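Local coordinates for uncharacterized SnoaL-like protein (Burkholderia thailandensis E264, PDB 3H3H), which is of unknown function but belongs to the SnoaL-like family of the NTF2 clan, whose members share a cone-shaped alpha+beta fold, at residues Q11-E16 and V89-R94. Residues are numbered along the deposited sequence; the frame is centred on the assembly and turned at random.
Sequences QQFSRE and VAIHYR
The ring of Phe13 is the one flat group that reaches across, and it meets strand 89-94 obliquely: CE2 lies 3.7 Å from CD1 of Ile91, and CD2 stands 4.3 Å from CG1 of Val89. Elsewhere the ring meets Phe105 and Phe107 edge-to-face, lies at a shallow tilt to Trp17 and touches Val113. With CG anti to the backbone N (chi1 170°), the Phe13 ring swings down from the helix toward the sheet. Ile91 answers with its longer branch: CG1 is anti to the carbonyl carbon and the chain runs on extended (chi2 -178°), so that CD1 nests in the angle between the Phe13 ring and Ser14, 3.6 Å from Ser14 OG. Ser14 OG also rests 3.5 Å from Ile91 CG1, a polar atom laid against hydrocarbon. This buried hydroxyl is satisfied elsewhere, by hydrogen bonds with Thr82 OG1 and with Ala10 O one turn back in the helix. On the outward side of the helix, Gln12 NE2 donates to Glu16 OE2 (2.9 Å), reaching it from above the carboxylate plane. Helix 7-22 packs in the concave face of the curved sheet, as is usual for the NTF2-like fold; the axes of 11-16 and 89-94 approach to 9.4 Å and cross at -44°. Strands 78-84 and 100-107 flank strand 88-94, while Ala90 and His92 point to the opposite face, where the second subunit packs.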
loop_
_atom_site.group_PDB
_atom_site.type_symbol
_atom_site.label_atom_id
_atom_site.label_comp_id
_atom_site.label_asym_id
_atom_site.label_seq_id
_atom_site.Cartn_x
_atom_site.Cartn_y
_atom_site.Cartn_z
ATOM N N GLN B 11 -3.127 -13.353 -5.378
ATOM C CA GLN B 11 -4.530 -13.560 -5.658
ATOM C C GLN B 11 -5.178 -14.515 -4.700
ATOM O O GLN B 11 -6.280 -14.239 -4.252
ATOM C CB GLN B 11 -4.707 -14.131 -7.076
ATOM C CG GLN B 11 -4.277 -13.140 -8.118
ATOM C CD GLN B 11 -5.181 -11.972 -8.175
ATOM O OE1 GLN B 11 -6.410 -12.128 -8.274
ATOM N NE2 GLN B 11 -4.608 -10.772 -8.116
ATOM N N GLN B 12 -4.514 -15.621 -4.396
ATOM C CA GLN B 12 -5.071 -16.627 -3.515
ATOM C C GLN B 12 -5.143 -16.055 -2.088
ATOM O O GLN B 12 -6.098 -16.313 -1.340
ATOM C CB GLN B 12 -4.251 -17.925 -3.591
ATOM C CG GLN B 12 -4.831 -19.092 -2.789
ATOM C CD GLN B 12 -6.248 -19.447 -3.205
ATOM O OE1 GLN B 12 -6.662 -19.188 -4.342
ATOM N NE2 GLN B 12 -6.990 -20.084 -2.292
ATOM N N PHE B 13 -4.109 -15.320 -1.693
ATOM C CA PHE B 13 -4.136 -14.649 -0.415
ATOM C C PHE B 13 -5.338 -13.700 -0.380
ATOM O O PHE B 13 -6.082 -13.607 0.597
ATOM C CB PHE B 13 -2.845 -13.856 -0.152
ATOM C CG PHE B 13 -2.932 -12.958 1.047
ATOM C CD1 PHE B 13 -2.831 -13.469 2.315
ATOM C CD2 PHE B 13 -3.121 -11.605 0.895
ATOM C CE1 PHE B 13 -2.988 -12.650 3.419
ATOM C CE2 PHE B 13 -3.247 -10.759 2.035
ATOM C CZ PHE B 13 -3.191 -11.281 3.250
ATOM N N SER B 14 -5.479 -12.881 -1.403
ATOM C CA SER B 14 -6.574 -11.911 -1.439
ATOM C C SER B 14 -7.960 -12.589 -1.342
ATOM O O SER B 14 -8.823 -12.155 -0.612
ATOM C CB SER B 14 -6.460 -11.074 -2.706
ATOM O OG SER B 14 -5.242 -10.379 -2.733
ATOM N N ARG B 15 -8.165 -13.648 -2.105
ATOM C CA ARG B 15 -9.441 -14.342 -2.088
ATOM C C ARG B 15 -9.714 -14.977 -0.724
ATOM O O ARG B 15 -10.845 -14.941 -0.245
ATOM C CB ARG B 15 -9.501 -15.390 -3.215
ATOM C CG ARG B 15 -10.783 -16.214 -3.255
ATOM C CD ARG B 15 -11.853 -15.729 -4.247
ATOM N NE ARG B 15 -12.838 -16.780 -4.428
ATOM C CZ ARG B 15 -12.825 -17.652 -5.434
ATOM N NH1 ARG B 15 -13.751 -18.597 -5.509
ATOM N NH2 ARG B 15 -11.890 -17.572 -6.371
ATOM N N GLU B 16 -8.695 -15.534 -0.074
ATOM C CA GLU B 16 -8.906 -16.135 1.237
ATOM C C GLU B 16 -9.142 -15.049 2.260
ATOM O O GLU B 16 -10.014 -15.209 3.086
ATOM C CB GLU B 16 -7.737 -17.025 1.663
ATOM C CG GLU B 16 -7.554 -18.173 0.758
ATOM C CD GLU B 16 -6.356 -19.059 1.121
ATOM O OE1 GLU B 16 -5.519 -18.702 1.960
ATOM O OE2 GLU B 16 -6.217 -20.113 0.504
ATOM N N VAL B 89 1.703 -7.445 -0.616
ATOM C CA VAL B 89 0.520 -7.501 -1.460
ATOM C C VAL B 89 -0.337 -6.333 -1.026
ATOM O O VAL B 89 -0.448 -6.044 0.161
ATOM C CB VAL B 89 -0.221 -8.829 -1.273
ATOM C CG1 VAL B 89 -1.564 -8.848 -1.941
ATOM C CG2 VAL B 89 0.645 -9.980 -1.862
ATOM N N ALA B 90 -0.964 -5.671 -1.974
ATOM C CA ALA B 90 -1.896 -4.585 -1.664
ATOM C C ALA B 90 -3.245 -5.016 -2.118
ATOM O O ALA B 90 -3.408 -5.386 -3.289
ATOM C CB ALA B 90 -1.519 -3.296 -2.422
ATOM N N ILE B 91 -4.198 -5.045 -1.197
ATOM C CA ILE B 91 -5.564 -5.390 -1.525
ATOM C C ILE B 91 -6.378 -4.117 -1.517
ATOM O O ILE B 91 -6.471 -3.456 -0.506
ATOM C CB ILE B 91 -6.181 -6.403 -0.546
ATOM C CG1 ILE B 91 -5.326 -7.701 -0.495
ATOM C CG2 ILE B 91 -7.668 -6.753 -0.965
ATOM C CD1 ILE B 91 -5.947 -8.802 0.451
ATOM N N HIS B 92 -7.033 -3.840 -2.644
ATOM C CA HIS B 92 -7.881 -2.669 -2.800
ATOM C C HIS B 92 -9.280 -3.234 -2.733
ATOM O O HIS B 92 -9.634 -4.164 -3.462
ATOM C CB HIS B 92 -7.530 -2.001 -4.129
ATOM C CG HIS B 92 -8.348 -0.807 -4.460
ATOM N ND1 HIS B 92 -8.647 0.175 -3.540
ATOM C CD2 HIS B 92 -8.913 -0.427 -5.629
ATOM C CE1 HIS B 92 -9.377 1.108 -4.132
ATOM N NE2 HIS B 92 -9.524 0.788 -5.407
ATOM N N TYR B 93 -10.079 -2.665 -1.850
ATOM C CA TYR B 93 -11.412 -3.186 -1.641
ATOM C C TYR B 93 -12.317 -2.116 -1.115
ATOM O O TYR B 93 -11.875 -1.010 -0.787
ATOM C CB TYR B 93 -11.352 -4.358 -0.659
ATOM C CG TYR B 93 -10.934 -4.029 0.756
ATOM C CD1 TYR B 93 -9.613 -3.993 1.127
ATOM C CD2 TYR B 93 -11.882 -3.853 1.778
ATOM C CE1 TYR B 93 -9.265 -3.759 2.425
ATOM C CE2 TYR B 93 -11.522 -3.621 3.062
ATOM C CZ TYR B 93 -10.216 -3.596 3.404
ATOM O OH TYR B 93 -9.860 -3.365 4.729
ATOM N N ARG B 94 -13.608 -2.386 -1.207
ATOM C CA ARG B 94 -14.601 -1.526 -0.633
ATOM C C ARG B 94 -15.026 -2.065 0.708
ATOM O O ARG B 94 -15.446 -3.220 0.804
ATOM C CB ARG B 94 -15.775 -1.428 -1.594
ATOM C CG ARG B 94 -16.871 -0.506 -1.093
ATOM C CD ARG B 94 -17.849 -0.306 -2.250
ATOM N NE ARG B 94 -18.903 0.640 -1.917
ATOM C CZ ARG B 94 -20.045 0.322 -1.344
ATOM N NH1 ARG B 94 -20.334 -0.932 -1.026
ATOM N NH2 ARG B 94 -20.925 1.285 -1.098
#